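Slr1951 protein (Synechocystis sp., PDB 3HX1) is of unknown function but is an adenylate cyclase-like protein with an FHA domain, a beta-sandwich module that in relatives recognises phosphothreonine peptides. Local coordinates at residues I13-D18 / R111-R116; H53-R58 / G73-Q78. All blocks are in the same frame, centred on the assembly; numbering follows the deposited sequence.

Contact 1. Residues I13-D18 / R111-R116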
loop_
_atom_site.group_PDB
_atom_site.type_symbol
_atom_site.label_atom_id
_atom_site.label_comp_id
_atom_site.label_asym_id
_atom_site.label_seq_id
_atom_site.Cartn_x
_atom_site.Cartn_y
_atom_site.Cartn_z
ATOM N N ILE A 13 -11.195 2.157 -0.160
ATOM C CA ILE A 13 -10.979 0.786 -0.609
ATOM C C ILE A 13 -9.616 0.583 -1.246
ATOM O O ILE A 13 -9.192 1.361 -2.103
ATOM C CB ILE A 13 -12.047 0.352 -1.635
ATOM C CG1 ILE A 13 -13.441 0.394 -1.004
ATOM C CG2 ILE A 13 -11.747 -1.049 -2.133
ATOM C CD1 ILE A 13 -13.577 -0.437 0.251
ATOM N N LEU A 14 -8.943 -0.485 -0.835
ATOM C CA LEU A 14 -7.628 -0.809 -1.360
ATOM C C LEU A 14 -7.694 -2.104 -2.176
ATOM O O LEU A 14 -7.942 -3.177 -1.610
ATOM C CB LEU A 14 -6.644 -0.980 -0.196
ATOM C CG LEU A 14 -5.186 -0.607 -0.455
ATOM C CD1 LEU A 14 -5.117 0.855 -0.888
ATOM C CD2 LEU A 14 -4.356 -0.831 0.799
ATOM N N ILE A 15 -7.492 -2.009 -3.492
ATOM C CA ILE A 15 -7.499 -3.199 -4.340
ATOM C C ILE A 15 -6.070 -3.741 -4.405
ATOM O O ILE A 15 -5.179 -3.135 -5.011
ATOM C CB ILE A 15 -7.985 -2.896 -5.777
ATOM C CG1 ILE A 15 -9.397 -2.311 -5.742
ATOM C CG2 ILE A 15 -7.973 -4.174 -6.620
ATOM C CD1 ILE A 15 -9.425 -0.830 -5.480
ATOM N N ILE A 16 -5.856 -4.887 -3.776
ATOM C CA ILE A 16 -4.538 -5.501 -3.731
ATOM C C ILE A 16 -4.378 -6.654 -4.711
ATOM O O ILE A 16 -5.226 -7.546 -4.792
ATOM C CB ILE A 16 -4.235 -6.018 -2.308
ATOM C CG1 ILE A 16 -4.284 -4.845 -1.324
ATOM C CG2 ILE A 16 -2.873 -6.718 -2.276
ATOM C CD1 ILE A 16 -4.315 -5.258 0.110
ATOM N N LEU A 17 -3.272 -6.628 -5.449
ATOM C CA LEU A 17 -2.968 -7.671 -6.417
ATOM C C LEU A 17 -1.609 -8.272 -6.112
ATOM O O LEU A 17 -0.591 -7.584 -6.198
ATOM C CB LEU A 17 -2.951 -7.100 -7.830
ATOM C CG LEU A 17 -2.518 -8.114 -8.890
ATOM C CD1 LEU A 17 -3.458 -9.311 -8.846
ATOM C CD2 LEU A 17 -2.520 -7.472 -10.264
ATOM N N ASP A 18 -1.591 -9.555 -5.763
ATOM C CA ASP A 18 -0.342 -10.242 -5.457
ATOM C C ASP A 18 -0.450 -11.737 -5.725
ATOM O O ASP A 18 -1.433 -12.204 -6.289
ATOM C CB ASP A 18 0.041 -10.016 -3.999
ATOM C CG ASP A 18 -1.094 -10.350 -3.038
ATOM O OD1 ASP A 18 -2.044 -11.068 -3.436
ATOM O OD2 ASP A 18 -1.028 -9.901 -1.875
ATOM N N ARG A 111 -4.200 -0.532 -5.743
ATOM C CA ARG A 111 -4.935 0.581 -6.307
ATOM C C ARG A 111 -5.801 1.119 -5.195
ATOM O O ARG A 111 -6.258 0.363 -4.340
ATOM C CB ARG A 111 -5.822 0.134 -7.468
ATOM C CG ARG A 111 -5.076 -0.161 -8.754
ATOM C CD ARG A 111 -6.001 -0.048 -9.961
ATOM N NE ARG A 111 -6.599 1.283 -10.067
ATOM C CZ ARG A 111 -7.891 1.541 -9.880
ATOM N NH1 ARG A 111 -8.728 0.556 -9.577
ATOM N NH2 ARG A 111 -8.348 2.783 -9.995
ATOM N N TYR A 112 -6.015 2.428 -5.198
ATOM C CA TYR A 112 -6.855 3.050 -4.188
ATOM C C TYR A 112 -8.107 3.610 -4.828
ATOM O O TYR A 112 -8.084 4.045 -5.980
ATOM C CB TYR A 112 -6.104 4.166 -3.459
ATOM C CG TYR A 112 -6.997 4.988 -2.550
ATOM C CD1 TYR A 112 -7.578 6.168 -3.008
ATOM C CD2 TYR A 112 -7.272 4.583 -1.237
ATOM C CE1 TYR A 112 -8.405 6.937 -2.195
ATOM C CE2 TYR A 112 -8.109 5.349 -0.411
ATOM C CZ TYR A 112 -8.666 6.531 -0.904
ATOM O OH TYR A 112 -9.454 7.333 -0.109
ATOM N N GLU A 113 -9.205 3.588 -4.081
ATOM C CA GLU A 113 -10.468 4.106 -4.586
ATOM C C GLU A 113 -11.323 4.676 -3.468
ATOM O O GLU A 113 -11.367 4.134 -2.367
ATOM C CB GLU A 113 -11.246 3.006 -5.317
ATOM C CG GLU A 113 -10.861 2.837 -6.779
ATOM C CD GLU A 113 -11.657 1.746 -7.467
ATOM O OE1 GLU A 113 -12.892 1.712 -7.295
ATOM O OE2 GLU A 113 -11.050 0.927 -8.189
ATOM N N TYR A 114 -11.982 5.793 -3.748
ATOM C CA TYR A 114 -12.860 6.413 -2.772
ATOM C C TYR A 114 -14.258 6.163 -3.306
ATOM O O TYR A 114 -14.852 7.009 -3.971
ATOM C CB TYR A 114 -12.578 7.909 -2.662
ATOM C CG TYR A 114 -13.184 8.524 -1.421
ATOM C CD1 TYR A 114 -13.168 7.833 -0.206
ATOM C CD2 TYR A 114 -13.765 9.788 -1.453
ATOM C CE1 TYR A 114 -13.721 8.379 0.935
ATOM C CE2 TYR A 114 -14.317 10.346 -0.312
ATOM C CZ TYR A 114 -14.294 9.633 0.877
ATOM O OH TYR A 114 -14.880 10.159 2.002
ATOM N N ARG A 115 -14.755 4.969 -3.010
ATOM C CA ARG A 115 -16.057 4.492 -3.462
ATOM C C ARG A 115 -17.242 5.019 -2.658
ATOM O O ARG A 115 -17.150 5.185 -1.443
ATOM C CB ARG A 115 -16.049 2.968 -3.430
ATOM C CG ARG A 115 -17.145 2.301 -4.203
ATOM C CD ARG A 115 -16.825 0.831 -4.273
ATOM N NE ARG A 115 -15.488 0.615 -4.825
ATOM C CZ ARG A 115 -14.803 -0.516 -4.702
ATOM N NH1 ARG A 115 -15.324 -1.539 -4.035
ATOM N NH2 ARG A 115 -13.610 -0.634 -5.267
ATOM N N ARG A 116 -18.359 5.236 -3.354
ATOM C CA ARG A 116 -19.582 5.771 -2.767
ATOM C C ARG A 116 -20.578 4.750 -2.212
ATOM O O ARG A 116 -20.933 4.826 -1.040
ATOM C CB ARG A 116 -20.276 6.668 -3.797
ATOM C CG ARG A 116 -21.583 7.285 -3.334
ATOM C CD ARG A 116 -21.979 8.486 -4.189
ATOM N NE ARG A 116 -21.030 9.590 -4.055
ATOM C CZ ARG A 116 -21.352 10.875 -4.182
ATOM N NH1 ARG A 116 -22.605 11.223 -4.445
ATOM N NH2 ARG A 116 -20.423 11.813 -4.039
#
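Ile-13 carries CG1 anti to its own carbonyl carbon (chi1 -62°), and Arg-115 carries CG anti to its backbone N (chi1 -164°); from these starting points the isoleucine and the bent arginine chain meet obliquely across two paired strands. CG1 of Ile-13 sits over the centre of one face of the guanidinium, 4.0 Å from Arg-115 CZ, while Ile-13 CG2 approaches Arg-115 NH2 at 3.7 Å. Ile-15 lies on the same side of the sheet and crosses Glu-113, its CD1 coming within 3.6 Å of Glu-113 OE2. On this face the two isoleucines thus lie against the salt-bridge network of Arg-111, Glu-113 and Arg-115. Glu-113 OE2 accepts Arg-111 NH1 at 2.7 Å with its anti lone pair, whereas Arg-115 NH2 meets Glu-113 OE1 at 3.2 Å from above the carboxylate plane; NH1 of Arg-115 has its own salt bridge with Glu-24 on strand 21-27, the far neighbour of strand 11-18.

The frame beneath is antiparallel, with strand axes at 158°. Ile-13 and Glu-113 form one hydrogen-bonded pair, Ile-13 N to Glu-113 O being 3.0 Å, and Ile-15 with Arg-111 forms the next, Ile-15 N to Arg-111 O being 2.8 Å. Between them is the non-hydrogen-bonded pair Leu-14 and Tyr-112, whose side chains project to the other, buried face. There Leu-14 CD1 lies at the edge of the tyrosine ring, 4.3 Å from Tyr-112 CB, and the phenol OH bonds to His-12. Pairing of the first and last strands, which brings the termini together, is characteristic of the FHA sandwich.

One carboxylate shared by two arginines should favour its ionised form, and the adjoining isoleucines give this face of the sheet a mixed ionic and apolar character.

Contact 2. Residues H53-R58 / G73-Q78; sequences HAVLVR and GDEDGQ
Backbone meets backbone here, where the carbonyl of His-53, at the entry to strand 54-58, meets Gly-73, just past the end of strand 68-72. The amide of Gly-73 donates to the carbonyl of His-53, with Gly-73 N to His-53 O at 2.9 Å and the donor 37° out of the carbonyl plane. Next to this bond Gly-73 O receives a CA-H...O contact from Ala-54 CA at 3.3 Å. The phi of Gly-73, +98°, would press a side chain against the preceding carbonyl, and a CB would also clash with Gln-78 O. Beyond the glycine, Val-55 CG1 lies 4.0 Å from Gly-73 O and is brushed by the aliphatic part of Glu-75.

His-53 closes the Ser-x-x-His signature of FHA domains. Its side chain leaves the backbone away from the 73-78 loop; ND1 is hydrogen-bonded to the amide of Ser-50 and NE2 to the carbonyl of Gly-83, ties consistent with a structural role in shaping the loops that bind phosphopeptide in relatives. His-53 and Ala-54 together face Ile-34 across the sheet as a classic beta bulge.

The 73-78 loop folds back through a type I turn from Asp-74 to Gly-77, in which Gly-77 N bonds to Asp-74 O. Asp-74 N bonds to Gln-78 O at 2.7 Å, and Asp-74 OD1 accepts the amide N of Gln-78 at 2.9 Å and, weakly, that of Asp-76.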
loop_
_atom_site.group_PDB
_atom_site.type_symbol
_atom_site.label_atom_id
_atom_site.label_comp_id
_atom_site.label_asym_id
_atom_site.label_seq_id
_atom_site.Cartn_x
_atom_site.Cartn_y
_atom_site.Cartn_z
ATOM N N HIS A 53 6.965 -3.385 4.083
ATOM C CA HIS A 53 7.342 -2.526 2.962
ATOM C C HIS A 53 6.993 -1.045 3.089
ATOM O O HIS A 53 7.702 -0.189 2.559
ATOM C CB HIS A 53 6.704 -3.081 1.689
ATOM C CG HIS A 53 7.435 -2.709 0.440
ATOM N ND1 HIS A 53 8.326 -3.559 -0.182
ATOM C CD2 HIS A 53 7.400 -1.578 -0.311
ATOM C CE1 HIS A 53 8.807 -2.973 -1.267
ATOM N NE2 HIS A 53 8.260 -1.771 -1.367
ATOM N N ALA A 54 5.901 -0.732 3.769
ATOM C CA ALA A 54 5.516 0.656 3.905
ATOM C C ALA A 54 4.484 0.857 5.002
ATOM O O ALA A 54 4.143 -0.084 5.722
ATOM C CB ALA A 54 4.968 1.150 2.582
ATOM N N VAL A 55 4.005 2.093 5.130
ATOM C CA VAL A 55 2.982 2.423 6.112
ATOM C C VAL A 55 1.977 3.421 5.541
ATOM O O VAL A 55 2.298 4.220 4.663
ATOM C CB VAL A 55 3.586 3.022 7.398
ATOM C CG1 VAL A 55 4.527 2.027 8.037
ATOM C CG2 VAL A 55 4.303 4.323 7.075
ATOM N N LEU A 56 0.754 3.352 6.054
ATOM C CA LEU A 56 -0.335 4.222 5.638
ATOM C C LEU A 56 -0.814 4.970 6.862
ATOM O O LEU A 56 -1.199 4.353 7.860
ATOM C CB LEU A 56 -1.498 3.400 5.085
ATOM C CG LEU A 56 -1.296 2.695 3.748
ATOM C CD1 LEU A 56 -2.481 1.794 3.481
ATOM C CD2 LEU A 56 -1.141 3.729 2.642
ATOM N N VAL A 57 -0.783 6.295 6.801
ATOM C CA VAL A 57 -1.240 7.095 7.922
ATOM C C VAL A 57 -2.338 8.018 7.414
ATOM O O VAL A 57 -2.155 8.725 6.419
ATOM C CB VAL A 57 -0.087 7.946 8.528
ATOM C CG1 VAL A 57 1.164 7.095 8.687
ATOM C CG2 VAL A 57 0.209 9.140 7.647
ATOM N N ARG A 58 -3.487 7.998 8.079
ATOM C CA ARG A 58 -4.582 8.859 7.663
ATOM C C ARG A 58 -4.284 10.228 8.243
ATOM O O ARG A 58 -3.812 10.321 9.379
ATOM C CB ARG A 58 -5.900 8.327 8.207
ATOM C CG ARG A 58 -7.141 8.939 7.563
ATOM C CD ARG A 58 -8.366 8.116 7.926
ATOM N NE ARG A 58 -8.445 7.925 9.371
ATOM C CZ ARG A 58 -9.188 6.995 9.962
ATOM N NH1 ARG A 58 -9.918 6.166 9.225
ATOM N NH2 ARG A 58 -9.194 6.888 11.289
ATOM N N GLY A 73 9.161 2.175 3.530
ATOM C CA GLY A 73 9.928 1.657 4.659
ATOM C C GLY A 73 9.093 1.196 5.840
ATOM O O GLY A 73 7.907 1.523 5.929
ATOM N N ASP A 74 9.700 0.432 6.745
ATOM C CA ASP A 74 8.967 -0.055 7.924
ATOM C C ASP A 74 8.826 1.023 8.992
ATOM O O ASP A 74 9.203 2.178 8.771
ATOM C CB ASP A 74 9.619 -1.311 8.532
ATOM C CG ASP A 74 11.106 -1.150 8.785
ATOM O OD1 ASP A 74 11.537 -0.045 9.184
ATOM O OD2 ASP A 74 11.844 -2.145 8.600
ATOM N N GLU A 75 8.270 0.652 10.141
ATOM C CA GLU A 75 8.065 1.601 11.236
ATOM C C GLU A 75 9.363 2.195 11.786
ATOM O O GLU A 75 9.371 3.308 12.308
ATOM C CB GLU A 75 7.278 0.935 12.366
ATOM C CG GLU A 75 5.778 0.829 12.113
ATOM C CD GLU A 75 5.052 0.102 13.235
ATOM O OE1 GLU A 75 5.196 -1.138 13.329
ATOM O OE2 GLU A 75 4.349 0.771 14.026
ATOM N N ASP A 76 10.456 1.448 11.679
ATOM C CA ASP A 76 11.752 1.931 12.146
ATOM C C ASP A 76 12.293 2.948 11.154
ATOM O O ASP A 76 13.269 3.647 11.433
ATOM C CB ASP A 76 12.753 0.780 12.274
ATOM C CG ASP A 76 13.099 0.477 13.709
ATOM O OD1 ASP A 76 12.223 -0.037 14.435
ATOM O OD2 ASP A 76 14.244 0.765 14.116
ATOM N N GLY A 77 11.658 3.020 9.988
ATOM C CA GLY A 77 12.091 3.959 8.975
ATOM C C GLY A 77 13.050 3.325 8.002
ATOM O O GLY A 77 13.667 4.024 7.196
ATOM N N GLN A 78 13.196 2.006 8.077
ATOM C CA GLN A 78 14.083 1.322 7.146
ATOM C C GLN A 78 13.309 0.951 5.894
ATOM O O GLN A 78 12.268 0.291 5.955
ATOM C CB GLN A 78 14.692 0.066 7.768
ATOM C CG GLN A 78 15.616 -0.684 6.808
ATOM C CD GLN A 78 16.757 -1.397 7.517
ATOM O OE1 GLN A 78 16.535 -2.197 8.424
ATOM N NE2 GLN A 78 17.987 -1.110 7.101
#

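How the contacts relate
Contacts 1 and 2 sit in different parts of the sandwich. Contact 1 pairs two strands of the antiparallel sheet, whereas contact 2 joins a strand of the mixed sheet to the loop following its neighbour; their centres lie 19 Å apart on opposite sides of the middle of the chain. In sequence, contact 2 is nested inside the loop closed by contact 1. They touch through the packing of Leu-14 CD2 on Leu-56 CD1, 4.2 Å apart. Contact 1 is partly buried, a regular strand ladder with an ionic outer face. Contact 2 is buried where its segments touch, yet continues into an exposed turn, and rests on a single backbone hydrogen bond across the segments and glycine geometry instead of charge.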